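Local atomic coordinates of sulfite dehydrogenase (Paracoccus pantotrophus, PDB entry 2XTS), a protein that probably oxidises protein-bound sulfane sulfur at a molybdopterin-held molybdenum centre and hands the electrons to heme c, as the molybdenum subunit of SoxCD. Residues M146-V151 with N221-W226; E201-E206 with P210-V215; F101-L106 with L194-N199; M185-D190 with P216-N221. One frame throughout, in Å; residues are numbered along the deposited sequence. Where two conformers were deposited one is given.

Contact 1 of 4, residues M146-V151 with N221-W226; sequences MEYVGV and NMWVKW. With MTE (phosphonic acidmono-(2-amino-5,6-dimercapto-4-oxo-3,7,8a,9,10,10a-hexahydro-4H-8-oxa-1,3,9,10-tetraaza-anthracen-7-ylmethyl)ester), chain E; 2MO (molybdenum (IV)oxide), chain F.
Trp223, whose indole meets Tyr148 across this contact, offers its carbonyl oxygen to two donors: MTE N8 reaches Trp223 O at 2.9 Å, and a guanidinium N-H of Arg212 shares the same acceptor. Trp223 is the centre of an inverse gamma turn, closed by a weak bond from Val224 N to Met222 O, which brings the next residues alongside the pterin edge. There Lys225 N donates to MTE N1 over 2.9 Å, nearly straight at 171°, and MTE N2 returns a bond to Lys225 O, also 2.9 Å. The Lys225 side chain bends once, at chi3 (-68°), and runs along the cofactor, and its NZ meets phosphate oxygen MTE O2P at 2.7 Å; Glu206 O and Arg74 O take further bonds from NZ. A methionine in its place would probably leave the phosphate and these two carbonyls without their shared ammonium. Across from the pterin, the strand contributes one ring. Tyr148 OH lies 3.7 Å from Trp223 CZ3 at the indole edge, with Tyr148 CE2 in the indole plane 3.8 Å from the same CZ3. The rings meet obliquely, planes at 63°, while Trp223 NE1 is hydrogen-bonded to Trp218 O. Tyr148 thus backs the pterin-binding loop from strand 143-152, which runs between strands 112-119 and 193-198; Ala116, Cys118 and Val214 of strands 112-119 and 212-214 also pack on the Trp223 indole.

Contact 2 of 4, residues E201-E206 with P210-V215; sequences EALRKE and PARLVV. With MTE (phosphonic acidmono-(2-amino-5,6-dimercapto-4-oxo-3,7,8a,9,10,10a-hexahydro-4H-8-oxa-1,3,9,10-tetraaza-anthracen-7-ylmethyl)ester), chain E.
Leu203 packs against Pro210, Ala211 and Arg212 where a short connection turns back into the antiparallel sheet of the molybdopterin-binding domain, so that strands 201-202 and 212-214 both pair with strand 193-198. The apolar part of the contact belongs to one leucine. Leu203 CD1 lies against backbone, 3.5 Å from Arg212 N and 3.7 Å from Ala211 C, and also touches Arg212 CG at 3.9 Å; the two side chains cross at about a right angle. A salt bridge links Glu201 and Arg204 within the first segment. Arg204 grips Glu201 side-on, with NE and NH2 both directed at OE2: Arg204 NH2 reaches the syn lone pair of Glu201 OE2 at 2.8 Å, whereas Arg204 NE comes from above the carboxylate plane. Gln68 donates to the same oxygen. Lys205 pairs with Glu20 of the second subunit, and Ala202 and Arg204 also pack on that chain, so this side of the contact belongs to the subunit interface. Hydrogen bonds to the cofactor come from the second segment. Arg212 CG sits between backbone N and carbonyl carbon (chi1 79°), and a bend at chi3 carries the guanidinium past Leu203 to the phosphate end of MTE, which meets it at the edge. One nitrogen donates to a terminal phosphate oxygen, the other to the ester oxygen: Arg212 NH1 reaches MTE O3P over 2.7 Å, and Arg212 NH2 reaches MTE O4' at 3.1 Å in an almost straight bond of 175°.

Contact 3 of 4, residues F101-L106 with L194-N199; sequences FTFEDL and LAFFAN
The Phe196 ring is flanked on its two faces by different groups: the edge of Phe103 points at one, and Leu194 O lies 3.8 Å above the other, offset toward the rim. The aromatic pair is T-shaped, with Phe103 and Phe196 ring centroids 5.2 Å apart and planes at 74°. Phe103 CE1 and CZ form the approaching edge, CE1 coming to 3.7 Å from Phe196 CD1. Phe103 CG lies anti to the backbone N (chi1 -166°), which swings the ring from the helix start toward the strand. On the same side of Phe196 as Phe103, Leu106 CB touches Phe196 CZ obliquely at 3.7 Å. Leu106 also reaches Leu194, two residues before Phe196 on the strand, its CD1 meeting Leu194 CD2 at 3.9 Å as the two side chains cross at about a right angle. Phe196 belongs to a classic beta bulge in which it and Phe197 both face Val149. The helix carrying Phe103 and Leu106 begins with a capping box: Asp105 N donates to Thr102 OG1 at 3.2 Å, and Thr102 N donates to Asp105 OD2 at 3.0 Å. Phe103 also packs on Leu199 of a cytochrome chain. The contact joins helix 103-106, directly after strand 99-101 at one border of the mixed sheet, to strand 193-198 of the antiparallel sheet, with Leu89 of strand 89-93 and Leu156 of helix 153-160 also packing on Leu106 and Leu194.

Contact 4 of 4, residues M185-D190 with P216-N221; sequences MEKVMD and PGWEGN. With CO (cobalt (II) ion), chain G; MTE (phosphonic acidmono-(2-amino-5,6-dimercapto-4-oxo-3,7,8a,9,10,10a-hexahydro-4H-8-oxa-1,3,9,10-tetraaza-anthracen-7-ylmethyl)ester), chain E; 2MO (molybdenum (IV)oxide), chain F.
Lys187 lies along one face of the Trp218 indole and ends at the carbonyl of Pro216. Its CG is anti to the backbone N (chi1 176°), a bend at chi2 (63°) turns the chain over the ring, and the rest is extended. Lys187 CG therefore sits 3.6 Å from the Trp218 six-membered ring centroid in a CH-pi contact, Lys187 CE lies over the same face, offset toward the rim, and Lys187 NZ stands 4.3 Å from the five-membered ring centroid, a cation-pi interaction. Lys187 NZ donates to Pro216 O over 2.9 Å, in the carbonyl plane on a lone pair, and forms a salt bridge with Asp191. With an alanine at Trp218, the lysine chain would probably lose its aromatic floor and be freer to turn, and Trp260 would lose its stacking partner. Beyond the indole the loop serves two metals. Glu219 OE1 binds cobalt at 2.1 Å, with Thr259 and His369 as further ligands, while Glu219 OE2 accepts from a cobalt-bound water at 2.7 Å and pairs with Arg181. Gly220 passes so close to MTE S2' that a side chain would clash, and Asn221 N makes a weak 2.9 Å bond to molybdenum oxide OT1. A buried ammonium met by a carbonyl, a carboxylate and an indole face is likely to stay charged, tying helix 185-191 to the start of the loop whose far end reaches the molybdenum.

How the contacts relate
From the N terminus, 101-106 comes first and waits for 194-199 to close contact 3. Strand segment 146-151 opens contact 1 inside that loop, and 185-190 opens contact 4 shortly afterwards; both outlast contact 3, so each crosses it. After contact 3 has closed, 201-206 and 210-215 form contact 2, a tight local return nested within the loops of contacts 4 and 1. Contact 4 then closes at 216-221 and contact 1 at 221-226, sharing Asn221, with contact 4 nested inside contact 1. Contacts 1, 2 and 3 meet through the antiparallel sheet around strand 193-198, while contact 4 brings in helix 185-191; contacts 1, 2 and 4 all reach the molybdopterin.

Contact 1 of 4, residues M146-V151 with N221-W226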
# COMPACT_ATOMS: atom_id res chain seq x y z
N MET A 146 7.09 3.20 1.96
CA MET A 146 5.74 3.72 1.76
C MET A 146 5.77 4.97 0.89
O MET A 146 6.76 5.70 0.79
CB MET A 146 5.06 4.04 3.10
CG MET A 146 5.13 2.89 4.07
SD MET A 146 4.07 3.18 5.49
CE MET A 146 4.47 1.73 6.47
N GLU A 147 4.63 5.22 0.26
CA GLU A 147 4.35 6.48 -0.44
C GLU A 147 3.79 7.48 0.56
O GLU A 147 2.70 7.27 1.08
CB GLU A 147 3.31 6.23 -1.54
CG GLU A 147 2.88 7.48 -2.31
CD GLU A 147 1.67 7.25 -3.19
OE1 GLU A 147 0.57 7.01 -2.66
OE2 GLU A 147 1.79 7.34 -4.42
N TYR A 148 4.52 8.57 0.78
CA TYR A 148 4.13 9.58 1.79
C TYR A 148 3.59 10.80 1.13
O TYR A 148 4.11 11.23 0.09
CB TYR A 148 5.34 9.95 2.64
CG TYR A 148 5.81 8.83 3.52
CD1 TYR A 148 5.15 8.55 4.71
CD2 TYR A 148 6.93 8.07 3.19
CE1 TYR A 148 5.56 7.51 5.51
CE2 TYR A 148 7.35 7.03 3.99
CZ TYR A 148 6.67 6.77 5.17
OH TYR A 148 7.09 5.72 5.98
N VAL A 149 2.57 11.39 1.75
CA VAL A 149 2.13 12.73 1.38
C VAL A 149 2.11 13.58 2.64
O VAL A 149 1.67 13.16 3.72
CB VAL A 149 0.74 12.71 0.70
CG1 VAL A 149 0.24 14.13 0.37
CG2 VAL A 149 0.81 11.86 -0.55
N GLY A 150 2.56 14.82 2.49
CA GLY A 150 2.59 15.76 3.58
C GLY A 150 3.08 17.09 3.11
O GLY A 150 2.83 17.47 1.96
N VAL A 151 3.73 17.82 4.01
CA VAL A 151 4.14 19.18 3.75
C VAL A 151 5.65 19.26 3.99
O VAL A 151 6.14 18.77 5.01
CB VAL A 151 3.39 20.16 4.68
CG1 VAL A 151 3.93 21.57 4.55
CG2 VAL A 151 1.88 20.10 4.45
N ASN A 221 15.82 6.28 13.08
CA ASN A 221 15.63 7.02 14.32
C ASN A 221 15.28 8.49 14.09
O ASN A 221 14.60 9.09 14.92
CB ASN A 221 16.86 6.89 15.23
CG ASN A 221 16.65 7.55 16.57
OD1 ASN A 221 17.18 8.64 16.83
ND2 ASN A 221 15.78 6.98 17.40
N MET A 222 15.72 9.06 12.98
CA MET A 222 15.48 10.46 12.75
C MET A 222 14.07 10.73 12.24
O MET A 222 13.66 11.88 12.17
CB MET A 222 16.55 11.00 11.84
CG MET A 222 17.94 10.81 12.43
SD MET A 222 19.22 11.46 11.33
CE MET A 222 19.25 13.19 11.79
N TRP A 223 13.33 9.66 11.89
CA TRP A 223 11.97 9.80 11.38
C TRP A 223 11.03 9.95 12.58
O TRP A 223 10.24 9.04 12.91
CB TRP A 223 11.59 8.59 10.51
CG TRP A 223 12.37 8.43 9.24
CD1 TRP A 223 13.73 8.47 9.06
CD2 TRP A 223 11.82 8.03 8.00
NE1 TRP A 223 14.04 8.21 7.76
CE2 TRP A 223 12.87 7.94 7.08
CE3 TRP A 223 10.51 7.83 7.56
CZ2 TRP A 223 12.67 7.61 5.75
CZ3 TRP A 223 10.30 7.50 6.26
CH2 TRP A 223 11.37 7.38 5.36
N VAL A 224 11.13 11.08 13.26
CA VAL A 224 10.44 11.32 14.52
C VAL A 224 8.92 11.16 14.31
O VAL A 224 8.33 11.83 13.46
CB VAL A 224 10.80 12.70 15.10
CG1 VAL A 224 10.02 12.96 16.39
CG2 VAL A 224 12.29 12.83 15.36
N LYS A 225 8.32 10.30 15.12
CA LYS A 225 6.88 10.03 15.07
C LYS A 225 6.13 10.90 16.08
O LYS A 225 6.67 11.35 17.09
CB LYS A 225 6.65 8.55 15.37
CG LYS A 225 7.11 7.64 14.28
CD LYS A 225 6.80 6.16 14.53
CE LYS A 225 7.59 5.55 15.67
NZ LYS A 225 7.14 4.15 15.88
N TRP A 226 4.85 11.12 15.79
CA TRP A 226 3.99 11.93 16.65
C TRP A 226 4.66 13.28 16.90
O TRP A 226 4.71 13.77 18.02
CB TRP A 226 3.65 11.21 17.99
CG TRP A 226 3.31 9.75 17.83
CD1 TRP A 226 2.14 9.26 17.35
CD2 TRP A 226 4.11 8.62 18.17
NE1 TRP A 226 2.16 7.89 17.35
CE2 TRP A 226 3.36 7.47 17.84
CE3 TRP A 226 5.36 8.45 18.74
CZ2 TRP A 226 3.86 6.19 18.01
CZ3 TRP A 226 5.85 7.18 18.93
CH2 TRP A 226 5.11 6.06 18.55
N1 MTE E . 9.70 8.71 17.08
C2 MTE E . 9.31 8.81 18.35
N2 MTE E . 8.60 9.90 18.73
N3 MTE E . 9.59 7.86 19.26
C4 MTE E . 10.29 6.73 18.94
O4 MTE E . 10.50 5.89 19.84
N5 MTE E . 11.57 5.53 17.15
C6 MTE E . 12.37 5.87 16.00
C7 MTE E . 11.62 6.53 14.86
N8 MTE E . 10.83 7.63 15.37
C9 MTE E . 10.77 6.57 17.59
C10 MTE E . 10.44 7.65 16.65
C1' MTE E . 13.15 4.69 15.44
S1' MTE E . 14.55 4.11 16.32
C2' MTE E . 12.83 4.12 14.25
S2' MTE E . 13.81 2.91 13.53
C3' MTE E . 11.60 4.60 13.52
O3' MTE E . 10.81 5.56 14.24
C4' MTE E . 10.68 3.43 13.23
O4' MTE E . 9.56 3.87 12.46
P MTE E . 8.29 2.89 12.43
O1P MTE E . 8.93 1.62 11.78
O2P MTE E . 7.84 2.58 13.82
O3P MTE E . 7.31 3.54 11.52
MO 2MO F . 15.80 2.76 14.82
OT1 2MO F . 17.04 3.78 14.01
OT2 2MO F . 16.42 2.01 16.52

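Contact 2 of 4, residues E201-E206 with P210-V215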
# COMPACT_ATOMS: atom_id res chain seq x y z
N GLU A 201 -3.50 6.47 3.01
CA GLU A 201 -4.35 6.77 4.15
C GLU A 201 -3.54 7.39 5.28
O GLU A 201 -2.32 7.54 5.19
CB GLU A 201 -5.06 5.48 4.60
CG GLU A 201 -4.11 4.38 5.06
CD GLU A 201 -4.79 3.08 5.45
OE1 GLU A 201 -6.04 2.96 5.36
OE2 GLU A 201 -4.02 2.18 5.84
N ALA A 202 -4.20 7.75 6.37
CA ALA A 202 -3.47 8.29 7.50
C ALA A 202 -2.41 7.32 7.99
O ALA A 202 -2.58 6.10 7.89
CB ALA A 202 -4.41 8.66 8.64
N LEU A 203 -1.33 7.85 8.53
CA LEU A 203 -0.37 7.03 9.23
C LEU A 203 -1.07 6.13 10.23
O LEU A 203 -2.04 6.53 10.87
CB LEU A 203 0.57 7.92 10.03
CG LEU A 203 1.42 8.96 9.32
CD1 LEU A 203 2.20 9.80 10.26
CD2 LEU A 203 2.37 8.24 8.41
N ARG A 204 -0.57 4.91 10.39
CA ARG A 204 -1.04 4.04 11.46
C ARG A 204 -0.59 4.60 12.81
O ARG A 204 0.37 5.37 12.92
CB ARG A 204 -0.54 2.61 11.22
CG ARG A 204 -0.99 2.01 9.91
CD ARG A 204 -2.51 2.00 9.78
NE ARG A 204 -3.06 1.44 8.54
CZ ARG A 204 -3.30 0.14 8.35
NH1 ARG A 204 -2.90 -0.76 9.23
NH2 ARG A 204 -3.88 -0.25 7.23
N LYS A 205 -1.33 4.23 13.86
CA LYS A 205 -1.01 4.68 15.20
C LYS A 205 0.46 4.48 15.52
O LYS A 205 1.16 5.40 15.97
CB LYS A 205 -1.85 3.93 16.22
CG LYS A 205 -1.59 4.29 17.67
CD LYS A 205 -2.50 3.52 18.60
CE LYS A 205 -2.16 3.67 20.05
NZ LYS A 205 -3.11 2.86 20.85
N GLU A 206 0.93 3.27 15.24
CA GLU A 206 2.27 2.84 15.58
C GLU A 206 3.35 3.45 14.71
O GLU A 206 4.53 3.35 15.04
CB GLU A 206 2.34 1.30 15.53
CG GLU A 206 2.10 0.63 14.18
CD GLU A 206 0.65 0.34 13.85
OE1 GLU A 206 -0.29 0.99 14.36
OE2 GLU A 206 0.47 -0.58 13.02
N PRO A 210 -0.90 11.48 14.20
CA PRO A 210 -1.28 11.87 12.85
C PRO A 210 -0.17 12.51 12.00
O PRO A 210 -0.44 12.91 10.88
CB PRO A 210 -2.41 12.87 13.10
CG PRO A 210 -1.94 13.58 14.32
CD PRO A 210 -1.26 12.53 15.17
N ALA A 211 1.06 12.60 12.50
CA ALA A 211 2.12 13.24 11.76
C ALA A 211 3.49 12.74 12.19
O ALA A 211 3.78 12.65 13.39
CB ALA A 211 2.03 14.79 11.94
N ARG A 212 4.35 12.45 11.21
CA ARG A 212 5.73 12.03 11.45
C ARG A 212 6.67 12.77 10.51
O ARG A 212 6.24 13.24 9.46
CB ARG A 212 5.93 10.52 11.27
CG ARG A 212 6.03 10.08 9.81
CD ARG A 212 6.29 8.60 9.66
NE ARG A 212 7.52 8.22 10.36
CZ ARG A 212 7.81 6.97 10.72
NH1 ARG A 212 7.08 5.96 10.28
NH2 ARG A 212 8.89 6.73 11.45
N LEU A 213 7.95 12.80 10.85
CA LEU A 213 8.95 13.16 9.88
C LEU A 213 9.32 12.01 8.97
O LEU A 213 9.45 10.87 9.42
CB LEU A 213 10.22 13.68 10.55
CG LEU A 213 10.05 14.92 11.43
CD1 LEU A 213 11.41 15.42 11.95
CD2 LEU A 213 9.32 16.04 10.68
N VAL A 214 9.52 12.35 7.71
CA VAL A 214 10.05 11.48 6.67
C VAL A 214 11.37 12.12 6.24
O VAL A 214 11.39 13.31 5.86
CB VAL A 214 9.06 11.30 5.49
CG1 VAL A 214 9.73 10.64 4.31
CG2 VAL A 214 7.89 10.47 5.98
N VAL A 215 12.47 11.37 6.38
CA VAL A 215 13.84 11.90 6.21
C VAL A 215 14.57 11.04 5.18
O VAL A 215 15.27 10.08 5.53
CB VAL A 215 14.59 11.90 7.56
CG1 VAL A 215 15.90 12.69 7.44
CG2 VAL A 215 13.68 12.43 8.71
N1 MTE E . 9.70 8.71 17.08
C2 MTE E . 9.31 8.81 18.35
N2 MTE E . 8.60 9.90 18.73
N3 MTE E . 9.59 7.86 19.26
C4 MTE E . 10.29 6.73 18.94
O4 MTE E . 10.50 5.89 19.84
N5 MTE E . 11.57 5.53 17.15
C6 MTE E . 12.37 5.87 16.00
C7 MTE E . 11.62 6.53 14.86
N8 MTE E . 10.83 7.63 15.37
C9 MTE E . 10.77 6.57 17.59
C10 MTE E . 10.44 7.65 16.65
C1' MTE E . 13.15 4.69 15.44
S1' MTE E . 14.55 4.11 16.32
C2' MTE E . 12.83 4.12 14.25
S2' MTE E . 13.81 2.91 13.53
C3' MTE E . 11.60 4.60 13.52
O3' MTE E . 10.81 5.56 14.24
C4' MTE E . 10.68 3.43 13.23
O4' MTE E . 9.56 3.87 12.46
P MTE E . 8.29 2.89 12.43
O1P MTE E . 8.93 1.62 11.78
O2P MTE E . 7.84 2.58 13.82
O3P MTE E . 7.31 3.54 11.52

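Contact 3 of 4, residues F101-L106 with L194-N199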
# COMPACT_ATOMS: atom_id res chain seq x y z
N PHE A 101 0.65 25.20 15.56
CA PHE A 101 -0.27 24.73 14.52
C PHE A 101 -1.16 23.62 15.06
O PHE A 101 -0.73 22.77 15.85
CB PHE A 101 0.48 24.12 13.33
CG PHE A 101 1.41 25.07 12.63
CD1 PHE A 101 0.92 26.01 11.74
CD2 PHE A 101 2.76 25.03 12.86
CE1 PHE A 101 1.77 26.90 11.10
CE2 PHE A 101 3.61 25.91 12.21
CZ PHE A 101 3.11 26.83 11.33
N THR A 102 -2.41 23.64 14.64
CA THR A 102 -3.31 22.53 14.82
C THR A 102 -3.22 21.61 13.60
O THR A 102 -2.66 21.97 12.57
CB THR A 102 -4.75 23.00 14.94
OG1 THR A 102 -5.11 23.66 13.73
CG2 THR A 102 -4.90 24.00 16.08
N PHE A 103 -3.79 20.42 13.70
CA PHE A 103 -3.81 19.55 12.54
C PHE A 103 -4.61 20.17 11.38
O PHE A 103 -4.24 20.08 10.22
CB PHE A 103 -4.29 18.14 12.89
CG PHE A 103 -3.99 17.15 11.81
CD1 PHE A 103 -2.72 16.60 11.71
CD2 PHE A 103 -4.92 16.84 10.84
CE1 PHE A 103 -2.40 15.75 10.69
CE2 PHE A 103 -4.62 15.96 9.81
CZ PHE A 103 -3.36 15.43 9.74
N GLU A 104 -5.72 20.82 11.71
CA GLU A 104 -6.53 21.52 10.71
C GLU A 104 -5.67 22.50 9.91
O GLU A 104 -5.80 22.58 8.68
CB GLU A 104 -7.68 22.22 11.40
CG GLU A 104 -8.52 23.07 10.51
CD GLU A 104 -9.64 23.74 11.26
OE1 GLU A 104 -10.79 23.26 11.15
OE2 GLU A 104 -9.37 24.75 11.93
N ASP A 105 -4.78 23.23 10.60
CA ASP A 105 -3.88 24.17 9.94
C ASP A 105 -2.97 23.44 8.94
O ASP A 105 -2.71 23.90 7.84
CB ASP A 105 -2.95 24.91 10.92
CG ASP A 105 -3.67 25.82 11.90
OD1 ASP A 105 -4.72 26.40 11.55
OD2 ASP A 105 -3.10 26.00 13.01
N LEU A 106 -2.41 22.32 9.39
CA LEU A 106 -1.43 21.61 8.60
C LEU A 106 -2.00 21.07 7.28
O LEU A 106 -1.28 20.96 6.30
CB LEU A 106 -0.82 20.50 9.43
CG LEU A 106 0.05 21.01 10.59
CD1 LEU A 106 0.47 19.86 11.47
CD2 LEU A 106 1.29 21.80 10.16
N LEU A 194 7.01 16.68 6.77
CA LEU A 194 6.04 16.29 7.78
C LEU A 194 4.93 15.55 7.06
O LEU A 194 4.11 16.16 6.36
CB LEU A 194 5.52 17.52 8.54
CG LEU A 194 4.58 17.24 9.71
CD1 LEU A 194 5.33 16.58 10.86
CD2 LEU A 194 3.85 18.51 10.14
N ALA A 195 4.90 14.24 7.25
CA ALA A 195 3.98 13.36 6.53
C ALA A 195 2.75 13.08 7.35
O ALA A 195 2.83 12.84 8.54
CB ALA A 195 4.67 12.06 6.20
N PHE A 196 1.60 13.10 6.69
CA PHE A 196 0.32 12.71 7.31
C PHE A 196 -0.28 11.48 6.69
O PHE A 196 -1.08 10.79 7.34
CB PHE A 196 -0.76 13.79 7.19
CG PHE A 196 -0.26 15.18 7.24
CD1 PHE A 196 0.46 15.62 8.36
CD2 PHE A 196 -0.51 16.07 6.21
CE1 PHE A 196 0.94 16.91 8.42
CE2 PHE A 196 -0.03 17.37 6.28
CZ PHE A 196 0.69 17.79 7.38
N PHE A 197 0.08 11.19 5.45
CA PHE A 197 -0.48 10.02 4.75
C PHE A 197 0.65 9.09 4.36
O PHE A 197 1.73 9.54 4.00
CB PHE A 197 -1.18 10.46 3.47
CG PHE A 197 -2.34 11.36 3.68
CD1 PHE A 197 -3.62 10.87 3.90
CD2 PHE A 197 -2.15 12.71 3.63
CE1 PHE A 197 -4.68 11.76 4.08
CE2 PHE A 197 -3.20 13.59 3.82
CZ PHE A 197 -4.46 13.11 4.03
N ALA A 198 0.40 7.79 4.47
CA ALA A 198 1.36 6.75 4.08
C ALA A 198 0.57 5.66 3.39
O ALA A 198 -0.38 5.11 3.94
CB ALA A 198 2.09 6.22 5.29
N ASN A 199 0.94 5.37 2.15
CA ASN A 199 0.28 4.39 1.30
C ASN A 199 -1.23 4.69 1.23
O ASN A 199 -2.07 3.82 1.44
CB ASN A 199 0.56 2.97 1.78
CG ASN A 199 1.96 2.52 1.49
OD1 ASN A 199 2.69 3.12 0.69
ND2 ASN A 199 2.37 1.44 2.14

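Contact 4 of 4, residues M185-D190 with P216-N221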
# COMPACT_ATOMS: atom_id res chain seq x y z
N MET A 185 20.42 22.27 8.91
CA MET A 185 19.39 22.98 8.16
C MET A 185 19.43 22.64 6.67
O MET A 185 18.39 22.60 6.03
CB MET A 185 19.53 24.50 8.37
CG MET A 185 18.29 25.34 8.02
SD MET A 185 16.75 24.84 8.85
CE MET A 185 17.23 24.78 10.55
N GLU A 186 20.58 22.32 6.12
CA GLU A 186 20.64 21.96 4.70
C GLU A 186 19.77 20.74 4.35
O GLU A 186 19.12 20.71 3.33
CB GLU A 186 22.08 21.69 4.26
CG GLU A 186 22.22 21.47 2.76
CD GLU A 186 23.65 21.19 2.30
OE1 GLU A 186 24.57 21.09 3.14
OE2 GLU A 186 23.84 21.08 1.08
N LYS A 187 19.75 19.76 5.23
CA LYS A 187 18.91 18.59 4.99
C LYS A 187 17.44 18.94 5.15
O LYS A 187 16.60 18.54 4.34
CB LYS A 187 19.30 17.44 5.92
CG LYS A 187 18.39 16.19 5.81
CD LYS A 187 18.45 15.55 4.44
CE LYS A 187 17.71 14.22 4.38
NZ LYS A 187 17.61 13.66 3.01
N VAL A 188 17.13 19.64 6.22
CA VAL A 188 15.76 20.09 6.49
C VAL A 188 15.15 20.77 5.27
O VAL A 188 14.01 20.51 4.91
CB VAL A 188 15.75 21.09 7.70
CG1 VAL A 188 14.39 21.76 7.87
CG2 VAL A 188 16.19 20.39 9.00
N MET A 189 15.92 21.69 4.69
CA MET A 189 15.45 22.50 3.59
C MET A 189 15.43 21.77 2.26
O MET A 189 14.86 22.28 1.29
CB MET A 189 16.32 23.76 3.49
CG MET A 189 16.15 24.69 4.65
SD MET A 189 14.46 25.26 4.94
CE MET A 189 14.23 26.42 3.59
N ASP A 190 16.05 20.60 2.19
CA ASP A 190 16.12 19.79 0.97
C ASP A 190 14.83 18.97 0.84
O ASP A 190 13.94 19.37 0.08
CB ASP A 190 17.40 18.93 1.00
CG ASP A 190 17.54 18.01 -0.20
OD1 ASP A 190 16.67 17.99 -1.10
OD2 ASP A 190 18.54 17.26 -0.21
N PRO A 216 14.36 11.31 3.89
CA PRO A 216 14.78 10.35 2.87
C PRO A 216 16.26 9.98 2.94
O PRO A 216 17.15 10.84 3.00
CB PRO A 216 14.42 11.05 1.58
CG PRO A 216 13.22 11.83 1.95
CD PRO A 216 13.55 12.38 3.29
N GLY A 217 16.50 8.69 3.00
CA GLY A 217 17.84 8.15 2.98
C GLY A 217 18.54 8.09 4.33
O GLY A 217 19.64 7.55 4.41
N TRP A 218 17.94 8.67 5.36
CA TRP A 218 18.58 8.81 6.66
C TRP A 218 18.00 7.79 7.66
O TRP A 218 16.86 7.30 7.50
CB TRP A 218 18.44 10.24 7.18
CG TRP A 218 19.36 11.22 6.53
CD1 TRP A 218 19.98 11.08 5.32
CD2 TRP A 218 19.81 12.48 7.06
NE1 TRP A 218 20.78 12.16 5.07
CE2 TRP A 218 20.69 13.04 6.12
CE3 TRP A 218 19.57 13.17 8.24
CZ2 TRP A 218 21.34 14.24 6.35
CZ3 TRP A 218 20.22 14.35 8.48
CH2 TRP A 218 21.09 14.89 7.53
N GLU A 219 18.81 7.43 8.64
CA GLU A 219 18.49 6.38 9.59
C GLU A 219 17.14 6.59 10.23
O GLU A 219 16.74 7.70 10.56
CB GLU A 219 19.63 6.27 10.62
CG GLU A 219 19.73 7.43 11.60
CD GLU A 219 21.02 7.46 12.43
OE1 GLU A 219 21.87 6.56 12.26
OE2 GLU A 219 21.18 8.41 13.23
N GLY A 220 16.45 5.47 10.44
CA GLY A 220 15.06 5.52 10.88
C GLY A 220 14.85 6.30 12.16
O GLY A 220 13.79 6.87 12.37
N ASN A 221 15.82 6.28 13.08
CA ASN A 221 15.63 7.02 14.32
C ASN A 221 15.28 8.49 14.09
O ASN A 221 14.60 9.09 14.92
CB ASN A 221 16.86 6.89 15.23
CG ASN A 221 16.65 7.55 16.57
OD1 ASN A 221 17.18 8.64 16.83
ND2 ASN A 221 15.78 6.98 17.40
CO CO G . 23.94 6.56 12.35
N1 MTE E . 9.70 8.71 17.08
C2 MTE E . 9.31 8.81 18.35
N2 MTE E . 8.60 9.90 18.73
N3 MTE E . 9.59 7.86 19.26
C4 MTE E . 10.29 6.73 18.94
O4 MTE E . 10.50 5.89 19.84
N5 MTE E . 11.57 5.53 17.15
C6 MTE E . 12.37 5.87 16.00
C7 MTE E . 11.62 6.53 14.86
N8 MTE E . 10.83 7.63 15.37
C9 MTE E . 10.77 6.57 17.59
C10 MTE E . 10.44 7.65 16.65
C1' MTE E . 13.15 4.69 15.44
S1' MTE E . 14.55 4.11 16.32
C2' MTE E . 12.83 4.12 14.25
S2' MTE E . 13.81 2.91 13.53
C3' MTE E . 11.60 4.60 13.52
O3' MTE E . 10.81 5.56 14.24
C4' MTE E . 10.68 3.43 13.23
O4' MTE E . 9.56 3.87 12.46
P MTE E . 8.29 2.89 12.43
O1P MTE E . 8.93 1.62 11.78
O2P MTE E . 7.84 2.58 13.82
O3P MTE E . 7.31 3.54 11.52
MO 2MO F . 15.80 2.76 14.82
OT1 2MO F . 17.04 3.78 14.01
OT2 2MO F . 16.42 2.01 16.52
O HOH W 1 23.80 8.26 13.67
O HOH W 2 24.25 5.26 14.00